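Local structure of elongation factor G (Thermus thermophilus, 2DY1) at residues Leu303-Arg307 with Gly308-Pro312; Val330-Lys334 with Asp335-Val339; Pro351-Glu354 with Gly355-Arg358; Val545-Asp549 with Leu550-Ile554. The protein binds GTP together with a magnesium ion and probably hydrolyses it to drive translocation during protein synthesis. All coordinates share one frame; numbering follows the deposited sequence.

Interaction 1 of 4, residues Leu303-Arg307 with Gly308-Pro312; sequences LRLYR and GRLKP
Apolar contact between Leu305 and Leu310 joins the two sides of this local reversal of the chain. Leu310 CD1 lies 4.1 Å from both Leu305 CD1 and Leu305 CD2, so one methyl rests against the fork of the other leucine, and the two side chains cross obliquely. Leu305 reaches this place because its CG stands opposite its own backbone N (chi1 -178°). Leu305 CD2 also packs on the backbone, 3.6 Å from Gly308 O. Beyond the pair, Leu310 continues onto Leu325 of strand 323-332.

The polar groups bond within segment 303-307 or to other parts of the chain. Arg304 NE donates to Leu305 O at 2.9 Å, but from above the carbonyl plane rather than within it. One face of the Arg304 guanidinium is covered by Tyr306 CD1, 3.6 Å above its plane and over its centre. The far end of Arg304 forms a salt bridge with Asp99, and Arg309 makes one with Glu341. Arg307 NE bonds to Pro283 O.

The chain bends at Gly308, with phi 94° and psi 180°, a conformation that calls for glycine. Just before it, Tyr306 and Arg307 both face Leu285 on the adjacent strand 285-294, which defines a classic beta bulge at the end of strand 298-307 in the beta-barrel domain 2 of elongation factor G.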
loop_
_atom_site.group_PDB
_atom_site.type_symbol
_atom_site.label_atom_id
_atom_site.label_comp_id
_atom_site.label_asym_id
_atom_site.label_seq_id
_atom_site.Cartn_x
_atom_site.Cartn_y
_atom_site.Cartn_z
ATOM N N LEU A 303 -7.640 1.321 -17.500
ATOM C CA LEU A 303 -7.857 2.754 -17.569
ATOM C C LEU A 303 -9.215 3.178 -17.108
ATOM O O LEU A 303 -10.208 2.599 -17.508
ATOM C CB LEU A 303 -7.734 3.215 -19.025
ATOM C CG LEU A 303 -6.408 3.546 -19.691
ATOM C CD1 LEU A 303 -5.464 2.366 -19.601
ATOM C CD2 LEU A 303 -6.691 3.908 -21.160
ATOM N N ARG A 304 -9.252 4.207 -16.270
ATOM C CA ARG A 304 -10.532 4.787 -15.874
ATOM C C ARG A 304 -10.704 6.020 -16.759
ATOM O O ARG A 304 -9.798 6.857 -16.834
ATOM C CB ARG A 304 -10.522 5.236 -14.418
ATOM C CG ARG A 304 -11.652 6.258 -14.096
ATOM C CD ARG A 304 -13.051 5.655 -14.228
ATOM N NE ARG A 304 -14.051 6.721 -14.371
ATOM C CZ ARG A 304 -14.576 7.432 -13.380
ATOM N NH1 ARG A 304 -14.236 7.209 -12.111
ATOM N NH2 ARG A 304 -15.416 8.426 -13.680
ATOM N N LEU A 305 -11.848 6.117 -17.427
ATOM C CA LEU A 305 -12.154 7.291 -18.252
ATOM C C LEU A 305 -13.001 8.174 -17.339
ATOM O O LEU A 305 -14.153 7.857 -17.037
ATOM C CB LEU A 305 -12.944 6.873 -19.499
ATOM C CG LEU A 305 -13.315 7.990 -20.493
ATOM C CD1 LEU A 305 -12.052 8.680 -20.997
ATOM C CD2 LEU A 305 -14.090 7.386 -21.653
ATOM N N TYR A 306 -12.415 9.273 -16.893
ATOM C CA TYR A 306 -13.100 10.178 -15.974
ATOM C C TYR A 306 -14.047 11.117 -16.653
ATOM O O TYR A 306 -15.073 11.498 -16.089
ATOM C CB TYR A 306 -12.083 11.029 -15.199
ATOM C CG TYR A 306 -11.187 10.271 -14.226
ATOM C CD1 TYR A 306 -11.711 9.709 -13.065
ATOM C CD2 TYR A 306 -9.812 10.166 -14.451
ATOM C CE1 TYR A 306 -10.890 9.067 -12.130
ATOM C CE2 TYR A 306 -8.971 9.511 -13.518
ATOM C CZ TYR A 306 -9.524 8.974 -12.363
ATOM O OH TYR A 306 -8.691 8.365 -11.441
ATOM N N ARG A 307 -13.697 11.492 -17.874
ATOM C CA ARG A 307 -14.494 12.476 -18.594
ATOM C C ARG A 307 -14.301 12.225 -20.050
ATOM O O ARG A 307 -13.262 11.721 -20.445
ATOM C CB ARG A 307 -13.970 13.881 -18.264
ATOM C CG ARG A 307 -14.851 15.055 -18.733
ATOM C CD ARG A 307 -14.248 16.372 -18.243
ATOM N NE ARG A 307 -12.922 16.612 -18.812
ATOM C CZ ARG A 307 -12.004 17.395 -18.263
ATOM N NH1 ARG A 307 -12.259 18.022 -17.121
ATOM N NH2 ARG A 307 -10.831 17.548 -18.859
ATOM N N GLY A 308 -15.315 12.571 -20.833
ATOM C CA GLY A 308 -15.216 12.416 -22.269
ATOM C C GLY A 308 -15.772 11.126 -22.806
ATOM O O GLY A 308 -16.271 10.282 -22.069
ATOM N N ARG A 309 -15.686 10.972 -24.117
ATOM C CA ARG A 309 -16.194 9.797 -24.766
ATOM C C ARG A 309 -15.140 9.306 -25.750
ATOM O O ARG A 309 -14.347 10.092 -26.276
ATOM C CB ARG A 309 -17.514 10.149 -25.472
ATOM C CG ARG A 309 -18.165 9.030 -26.256
ATOM C CD ARG A 309 -19.616 9.370 -26.591
ATOM N NE ARG A 309 -20.183 8.400 -27.522
ATOM C CZ ARG A 309 -19.931 8.392 -28.828
ATOM N NH1 ARG A 309 -19.131 9.311 -29.355
ATOM N NH2 ARG A 309 -20.457 7.455 -29.603
ATOM N N LEU A 310 -15.100 8.000 -25.966
ATOM C CA LEU A 310 -14.148 7.437 -26.913
ATOM C C LEU A 310 -14.789 6.440 -27.849
ATOM O O LEU A 310 -15.744 5.728 -27.497
ATOM C CB LEU A 310 -13.005 6.726 -26.189
ATOM C CG LEU A 310 -12.084 7.578 -25.324
ATOM C CD1 LEU A 310 -11.174 6.668 -24.513
ATOM C CD2 LEU A 310 -11.248 8.497 -26.211
ATOM N N LYS A 311 -14.254 6.404 -29.068
ATOM C CA LYS A 311 -14.688 5.461 -30.083
ATOM C C LYS A 311 -13.460 4.689 -30.546
ATOM O O LYS A 311 -12.332 5.169 -30.404
ATOM C CB LYS A 311 -15.301 6.202 -31.270
ATOM C CG LYS A 311 -16.673 6.785 -30.970
ATOM C CD LYS A 311 -17.113 7.726 -32.085
ATOM C CE LYS A 311 -17.273 6.993 -33.418
ATOM N NZ LYS A 311 -17.386 7.932 -34.573
ATOM N N PRO A 312 -13.653 3.491 -31.118
ATOM C CA PRO A 312 -12.510 2.705 -31.594
ATOM C C PRO A 312 -11.732 3.526 -32.636
ATOM O O PRO A 312 -12.339 4.175 -33.496
ATOM C CB PRO A 312 -13.175 1.468 -32.205
ATOM C CG PRO A 312 -14.427 1.315 -31.376
ATOM C CD PRO A 312 -14.917 2.748 -31.276
#

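Interaction 2 of 4, residues Val330-Lys334 with Asp335-Val339; sequences VPMGK and DLLEV
Met332 O is gripped twice: Asp335 N donates to it at 3.0 Å, from above the carbonyl plane, and a water donates at 3.2 Å. The same water also donates to Asp335 OD1 at 2.7 Å, tying the carboxylate to the carbonyl across the turn. In return Met332 N donates to Asp335 O, and one step further along Val330 N donates to Leu337 O and Leu337 N to Val330 O, each at 2.8 Å and nearly straight (164° for the first).

These bonds define a beta hairpin with a two-residue loop (Gly333-Lys334) between strands 323-332 and 335-343, closed by a type II' turn from Met332 to Asp335. Gly333 occupies the first corner with a positive phi of 61°, which favours glycine. Its backbone also bonds to Val66 of strand 65-71, bringing the hairpin tip against the GTP-binding domain.

Side chains pack on both faces of the hairpin. Val330, Met332, Asp335 and Leu337 share one, where Met332 CB meets Leu337 CD1 at 4.0 Å. Further from the turn, Val330 holds CG1 anti to its backbone N (chi1 166°) and CG2 beside it, which carries CG2 to Val339 CG1 at 3.9 Å, the two valines crossing at about a right angle. Pro331 and Leu336, a non-hydrogen-bonded pair, lie on the other face: Leu336 CD2 comes back to Pro331 CB at 3.9 Å, while Pro331 also packs on Val66.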
loop_
_atom_site.group_PDB
_atom_site.type_symbol
_atom_site.label_atom_id
_atom_site.label_comp_id
_atom_site.label_asym_id
_atom_site.label_seq_id
_atom_site.Cartn_x
_atom_site.Cartn_y
_atom_site.Cartn_z
ATOM N N VAL A 330 -13.743 -3.660 -22.358
ATOM C CA VAL A 330 -14.120 -3.479 -20.959
ATOM C C VAL A 330 -13.726 -4.801 -20.310
ATOM O O VAL A 330 -14.029 -5.875 -20.832
ATOM C CB VAL A 330 -15.629 -3.266 -20.788
ATOM C CG1 VAL A 330 -15.998 -3.424 -19.337
ATOM C CG2 VAL A 330 -16.032 -1.850 -21.268
ATOM N N PRO A 331 -13.053 -4.742 -19.152
ATOM C CA PRO A 331 -12.637 -5.970 -18.471
ATOM C C PRO A 331 -13.695 -6.536 -17.537
ATOM O O PRO A 331 -14.481 -5.803 -16.942
ATOM C CB PRO A 331 -11.401 -5.540 -17.702
ATOM C CG PRO A 331 -11.676 -4.102 -17.377
ATOM C CD PRO A 331 -12.450 -3.546 -18.542
ATOM N N MET A 332 -13.748 -7.865 -17.479
ATOM C CA MET A 332 -14.645 -8.567 -16.556
ATOM C C MET A 332 -13.697 -9.601 -15.997
ATOM O O MET A 332 -13.480 -10.659 -16.603
ATOM C CB MET A 332 -15.815 -9.251 -17.258
ATOM C CG MET A 332 -16.685 -10.033 -16.282
ATOM S SD MET A 332 -18.249 -10.576 -17.012
ATOM C CE MET A 332 -19.119 -9.092 -17.051
ATOM N N GLY A 333 -13.129 -9.304 -14.839
ATOM C CA GLY A 333 -12.134 -10.220 -14.303
ATOM C C GLY A 333 -11.001 -10.282 -15.321
ATOM O O GLY A 333 -10.535 -9.251 -15.829
ATOM N N LYS A 334 -10.547 -11.487 -15.646
ATOM C CA LYS A 334 -9.457 -11.630 -16.596
ATOM C C LYS A 334 -9.848 -11.518 -18.064
ATOM O O LYS A 334 -8.962 -11.506 -18.927
ATOM C CB LYS A 334 -8.750 -12.975 -16.373
ATOM C CG LYS A 334 -9.441 -14.210 -16.952
ATOM C CD LYS A 334 -8.674 -15.456 -16.504
ATOM C CE LYS A 334 -9.296 -16.711 -17.081
ATOM N NZ LYS A 334 -8.515 -17.906 -16.620
ATOM N N ASP A 335 -11.149 -11.430 -18.356
ATOM C CA ASP A 335 -11.616 -11.357 -19.748
ATOM C C ASP A 335 -11.712 -9.919 -20.251
ATOM O O ASP A 335 -11.967 -9.004 -19.474
ATOM C CB ASP A 335 -12.984 -12.036 -19.883
ATOM C CG ASP A 335 -12.908 -13.553 -19.715
ATOM O OD1 ASP A 335 -13.462 -14.087 -18.738
ATOM O OD2 ASP A 335 -12.286 -14.205 -20.567
ATOM N N LEU A 336 -11.456 -9.716 -21.545
ATOM C CA LEU A 336 -11.581 -8.384 -22.145
ATOM C C LEU A 336 -12.721 -8.491 -23.141
ATOM O O LEU A 336 -12.673 -9.311 -24.065
ATOM C CB LEU A 336 -10.295 -7.968 -22.859
ATOM C CG LEU A 336 -9.081 -7.656 -21.985
ATOM C CD1 LEU A 336 -7.921 -7.201 -22.853
ATOM C CD2 LEU A 336 -9.454 -6.574 -20.976
ATOM N N LEU A 337 -13.757 -7.677 -22.946
ATOM C CA LEU A 337 -14.936 -7.712 -23.807
ATOM C C LEU A 337 -14.924 -6.490 -24.723
ATOM O O LEU A 337 -14.888 -5.362 -24.249
ATOM C CB LEU A 337 -16.205 -7.698 -22.936
ATOM C CG LEU A 337 -16.165 -8.639 -21.717
ATOM C CD1 LEU A 337 -17.383 -8.430 -20.837
ATOM C CD2 LEU A 337 -16.088 -10.074 -22.188
ATOM N N GLU A 338 -14.975 -6.709 -26.035
ATOM C CA GLU A 338 -14.922 -5.578 -26.949
ATOM C C GLU A 338 -16.224 -4.779 -26.971
ATOM O O GLU A 338 -17.330 -5.335 -26.926
ATOM C CB GLU A 338 -14.545 -6.046 -28.366
ATOM C CG GLU A 338 -14.311 -4.874 -29.307
ATOM C CD GLU A 338 -13.519 -5.229 -30.555
ATOM O OE1 GLU A 338 -13.330 -6.430 -30.849
ATOM O OE2 GLU A 338 -13.085 -4.287 -31.246
ATOM N N VAL A 339 -16.083 -3.461 -26.999
ATOM C CA VAL A 339 -17.230 -2.574 -27.039
ATOM C C VAL A 339 -17.016 -1.595 -28.180
ATOM O O VAL A 339 -15.903 -1.435 -28.655
ATOM C CB VAL A 339 -17.435 -1.807 -25.714
ATOM C CG1 VAL A 339 -17.742 -2.817 -24.598
ATOM C CG2 VAL A 339 -16.217 -0.954 -25.369
HETATM O O HOH W 1 -13.920 -13.827 -16.090
#

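Interaction 3 of 4, residues Pro351-Glu354 with Gly355-Arg358; sequences PKAE and GLHR
Leu356 folds back on Ala353 from its first side-chain atom. Its CB lies 3.7 Å from Ala353 O and 4.2 Å from Ala353 CB. With CG placed beside the backbone N and away from the carbonyl carbon (chi1 -64°), the chain runs on so that its CD1 meets Ala353 CB at 4.1 Å. The methyl of Ala353 is therefore touched by both the root and the tip of the leucine.

The backbone fixes this meeting: Leu356 N donates to Ala353 O at 2.9 Å and 168°, closing a type I beta turn from Ala353 to Leu356. A water bridges Lys352 O and Gly355 N alongside the turn, donating a hydrogen bond to Lys352 O at 2.9 Å and accepting one from Gly355 N at 3.1 Å. Past the turn, His357 CE1 approaches Glu354 O to 3.5 Å, while its ND1 is hydrogen-bonded to Glu407.

The turn belongs to the connection between strands 347-350 and 361-363. Ala353 and Leu356 both rest on Ala301 of strand 298-307, and Leu356 also touches Val323 of strand 323-332. Glu354 OE2 bonds to Gln299 N near the start of strand 298-307.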
loop_
_atom_site.group_PDB
_atom_site.type_symbol
_atom_site.label_atom_id
_atom_site.label_comp_id
_atom_site.label_asym_id
_atom_site.label_seq_id
_atom_site.Cartn_x
_atom_site.Cartn_y
_atom_site.Cartn_z
ATOM N N PRO A 351 -4.941 -4.006 -24.122
ATOM C CA PRO A 351 -3.946 -5.081 -24.283
ATOM C C PRO A 351 -2.680 -4.583 -24.977
ATOM O O PRO A 351 -2.656 -3.467 -25.494
ATOM C CB PRO A 351 -4.703 -6.121 -25.097
ATOM C CG PRO A 351 -5.519 -5.259 -26.018
ATOM C CD PRO A 351 -6.066 -4.193 -25.057
ATOM N N LYS A 352 -1.631 -5.407 -24.970
ATOM C CA LYS A 352 -0.332 -5.052 -25.563
ATOM C C LYS A 352 0.071 -3.685 -25.029
ATOM O O LYS A 352 0.539 -2.821 -25.767
ATOM C CB LYS A 352 -0.438 -4.984 -27.089
ATOM C CG LYS A 352 -0.881 -6.265 -27.766
ATOM C CD LYS A 352 -1.156 -5.999 -29.245
ATOM C CE LYS A 352 -1.628 -7.245 -29.977
ATOM N NZ LYS A 352 -1.992 -6.942 -31.392
ATOM N N ALA A 353 -0.101 -3.502 -23.728
ATOM C CA ALA A 353 0.173 -2.223 -23.094
ATOM C C ALA A 353 1.535 -2.076 -22.422
ATOM O O ALA A 353 1.649 -1.382 -21.426
ATOM C CB ALA A 353 -0.938 -1.934 -22.073
ATOM N N GLU A 354 2.573 -2.709 -22.960
ATOM C CA GLU A 354 3.882 -2.600 -22.340
ATOM C C GLU A 354 4.367 -1.159 -22.100
ATOM O O GLU A 354 5.177 -0.914 -21.209
ATOM C CB GLU A 354 4.914 -3.377 -23.167
ATOM C CG GLU A 354 4.912 -4.900 -22.951
ATOM C CD GLU A 354 3.657 -5.631 -23.455
ATOM O OE1 GLU A 354 2.993 -5.168 -24.406
ATOM O OE2 GLU A 354 3.348 -6.711 -22.908
ATOM N N GLY A 355 3.873 -0.202 -22.871
ATOM C CA GLY A 355 4.316 1.170 -22.651
ATOM C C GLY A 355 3.453 2.010 -21.725
ATOM O O GLY A 355 3.745 3.188 -21.505
ATOM N N LEU A 356 2.408 1.413 -21.162
ATOM C CA LEU A 356 1.481 2.136 -20.276
ATOM C C LEU A 356 1.683 1.660 -18.843
ATOM O O LEU A 356 1.488 0.485 -18.550
ATOM C CB LEU A 356 0.029 1.878 -20.694
ATOM C CG LEU A 356 -0.369 2.402 -22.080
ATOM C CD1 LEU A 356 -1.820 2.029 -22.402
ATOM C CD2 LEU A 356 -0.172 3.918 -22.108
ATOM N N HIS A 357 2.045 2.587 -17.960
ATOM C CA HIS A 357 2.345 2.251 -16.573
ATOM C C HIS A 357 1.351 2.780 -15.570
ATOM O O HIS A 357 0.649 3.764 -15.827
ATOM C CB HIS A 357 3.732 2.789 -16.244
ATOM C CG HIS A 357 4.767 2.437 -17.271
ATOM N ND1 HIS A 357 5.167 1.139 -17.519
ATOM C CD2 HIS A 357 5.467 3.217 -18.131
ATOM C CE1 HIS A 357 6.068 1.137 -18.487
ATOM N NE2 HIS A 357 6.268 2.384 -18.876
ATOM N N ARG A 358 1.310 2.152 -14.398
ATOM C CA ARG A 358 0.398 2.596 -13.358
ATOM C C ARG A 358 0.652 4.076 -13.056
ATOM O O ARG A 358 1.808 4.494 -12.929
ATOM C CB ARG A 358 0.624 1.781 -12.078
ATOM C CG ARG A 358 -0.358 2.084 -10.935
ATOM C CD ARG A 358 -0.007 1.234 -9.692
ATOM N NE ARG A 358 -0.988 1.360 -8.608
ATOM C CZ ARG A 358 -1.085 2.392 -7.767
ATOM N NH1 ARG A 358 -0.258 3.429 -7.860
ATOM N NH2 ARG A 358 -2.029 2.390 -6.825
HETATM O O HOH W 2 2.211 -0.450 -25.471
#

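Interaction 4 of 4, residues Val545-Asp549 with Leu550-Ile554; sequences VDSSD and LAFQI
Ser548 caps the N-terminus of helix 549-566: its OG accepts from Ala551 N at 3.1 Å, with an N-H...O angle of 168°. This is a serine N-cap, in which a side-chain oxygen serves an amide of the first turn that has no preceding helical carbonyl. A chi1 of 68° sets OG between the backbone N and the carbonyl carbon, turning it toward the helix start. The same oxygen brushes the Ala551 methyl, with Ser548 OG to Ala551 CB at 3.5 Å.

The Ser548 carbonyl begins the regular helical pattern, accepting from Phe552 N at 3.1 Å. This oxygen also lies at the edge of the Phe552 ring, near its plane, where Phe552 CD1 approaches Ser548 O to 3.4 Å. Asp549 is the first helical residue; a carboxylate here would probably be favoured by the positive end of the helix dipole.

A second shell positions the cap. Ser548 OG is also hydrogen-bonded to Gln479 NE2, so the capping oxygen is held by both the helix and strand 477-489. Phe552 meets the ring of Tyr508 with planes at about 30° and packs on Ile512 of helix 509-520 and Val483 of strand 477-489, burying this side of the helix start against that strand and helix. One residue before the cap, Ser547 OG is bonded to Tyr480 O and His543 N, and this doubly held oxygen lies 3.7 Å from Phe552 CE1.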
loop_
_atom_site.group_PDB
_atom_site.type_symbol
_atom_site.label_atom_id
_atom_site.label_comp_id
_atom_site.label_asym_id
_atom_site.label_seq_id
_atom_site.Cartn_x
_atom_site.Cartn_y
_atom_site.Cartn_z
ATOM N N VAL A 545 58.195 15.407 -9.811
ATOM C CA VAL A 545 58.195 14.405 -10.864
ATOM C C VAL A 545 57.256 13.206 -10.661
ATOM O O VAL A 545 56.271 13.049 -11.381
ATOM C CB VAL A 545 59.643 13.886 -11.093
ATOM C CG1 VAL A 545 60.238 13.394 -9.776
ATOM C CG2 VAL A 545 59.654 12.786 -12.146
ATOM N N ASP A 546 57.559 12.376 -9.668
ATOM C CA ASP A 546 56.807 11.157 -9.400
ATOM C C ASP A 546 55.475 11.219 -8.661
ATOM O O ASP A 546 54.772 10.210 -8.606
ATOM C CB ASP A 546 57.705 10.171 -8.654
ATOM C CG ASP A 546 58.968 9.852 -9.410
ATOM O OD1 ASP A 546 59.155 10.407 -10.512
ATOM O OD2 ASP A 546 59.774 9.047 -8.898
ATOM N N SER A 547 55.128 12.365 -8.082
ATOM C CA SER A 547 53.869 12.448 -7.351
ATOM C C SER A 547 52.635 12.539 -8.247
ATOM O O SER A 547 52.667 13.157 -9.311
ATOM C CB SER A 547 53.907 13.621 -6.360
ATOM O OG SER A 547 54.583 13.213 -5.191
ATOM N N SER A 548 51.540 11.931 -7.801
ATOM C CA SER A 548 50.295 11.924 -8.572
ATOM C C SER A 548 49.103 11.728 -7.647
ATOM O O SER A 548 49.277 11.505 -6.452
ATOM C CB SER A 548 50.310 10.770 -9.574
ATOM O OG SER A 548 50.261 9.525 -8.894
ATOM N N ASP A 549 47.897 11.789 -8.202
ATOM C CA ASP A 549 46.701 11.575 -7.396
ATOM C C ASP A 549 46.657 10.123 -6.932
ATOM O O ASP A 549 46.320 9.842 -5.783
ATOM C CB ASP A 549 45.439 11.903 -8.190
ATOM C CG ASP A 549 45.316 13.382 -8.493
ATOM O OD1 ASP A 549 45.757 14.205 -7.661
ATOM O OD2 ASP A 549 44.764 13.727 -9.555
ATOM N N LEU A 550 47.010 9.197 -7.820
ATOM C CA LEU A 550 46.999 7.781 -7.460
ATOM C C LEU A 550 47.964 7.491 -6.321
ATOM O O LEU A 550 47.615 6.776 -5.378
ATOM C CB LEU A 550 47.361 6.907 -8.680
ATOM C CG LEU A 550 47.615 5.422 -8.378
ATOM C CD1 LEU A 550 46.324 4.755 -7.922
ATOM C CD2 LEU A 550 48.168 4.724 -9.629
ATOM N N ALA A 551 49.182 8.029 -6.413
ATOM C CA ALA A 551 50.185 7.816 -5.375
ATOM C C ALA A 551 49.673 8.364 -4.050
ATOM O O ALA A 551 49.876 7.742 -2.997
ATOM C CB ALA A 551 51.480 8.511 -5.754
ATOM N N PHE A 552 49.008 9.507 -4.102
ATOM C CA PHE A 552 48.483 10.083 -2.866
ATOM C C PHE A 552 47.223 9.369 -2.364
ATOM O O PHE A 552 47.015 9.289 -1.161
ATOM C CB PHE A 552 48.253 11.598 -3.011
ATOM C CG PHE A 552 49.461 12.421 -2.629
ATOM C CD1 PHE A 552 50.253 13.028 -3.603
ATOM C CD2 PHE A 552 49.862 12.495 -1.293
ATOM C CE1 PHE A 552 51.433 13.693 -3.248
ATOM C CE2 PHE A 552 51.038 13.150 -0.927
ATOM C CZ PHE A 552 51.827 13.754 -1.912
ATOM N N GLN A 553 46.401 8.825 -3.266
ATOM C CA GLN A 553 45.205 8.093 -2.836
ATOM C C GLN A 553 45.676 6.848 -2.107
ATOM O O GLN A 553 45.138 6.489 -1.062
ATOM C CB GLN A 553 44.346 7.659 -4.034
ATOM C CG GLN A 553 43.789 8.786 -4.878
ATOM C CD GLN A 553 42.857 8.286 -5.984
ATOM O OE1 GLN A 553 42.713 8.931 -7.024
ATOM N NE2 GLN A 553 42.210 7.145 -5.752
ATOM N N ILE A 554 46.684 6.177 -2.669
ATOM C CA ILE A 554 47.209 4.975 -2.040
ATOM C C ILE A 554 47.886 5.288 -0.709
ATOM O O ILE A 554 47.663 4.602 0.285
ATOM C CB ILE A 554 48.238 4.250 -2.959
ATOM C CG1 ILE A 554 47.574 3.854 -4.280
ATOM C CG2 ILE A 554 48.795 3.031 -2.238
ATOM C CD1 ILE A 554 48.533 3.222 -5.274
#

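Interactions 1, 2 and 3 follow one another along the chain within domain 2, their centres 15 to 16 Å apart, whereas interaction 4 lies in domain IV, 53 to 68 Å from them. Interaction 1 passes from the antiparallel sheet holding strand 298-307 to the one holding 309-310, where strand 335-343 of interaction 2 is its neighbour; the two touch where Pro312 CG lies 4.1 Å from Val339 O. Interaction 2 in turn meets interaction 3 through Leu336 CD1 and Pro351 CB, also 4.1 Å apart. The first three thus form one connected region of domain 2, whose hairpin at 330-339 reaches the GTP-binding domain. Interaction 4 belongs to a separate, distant part of this elongated molecule.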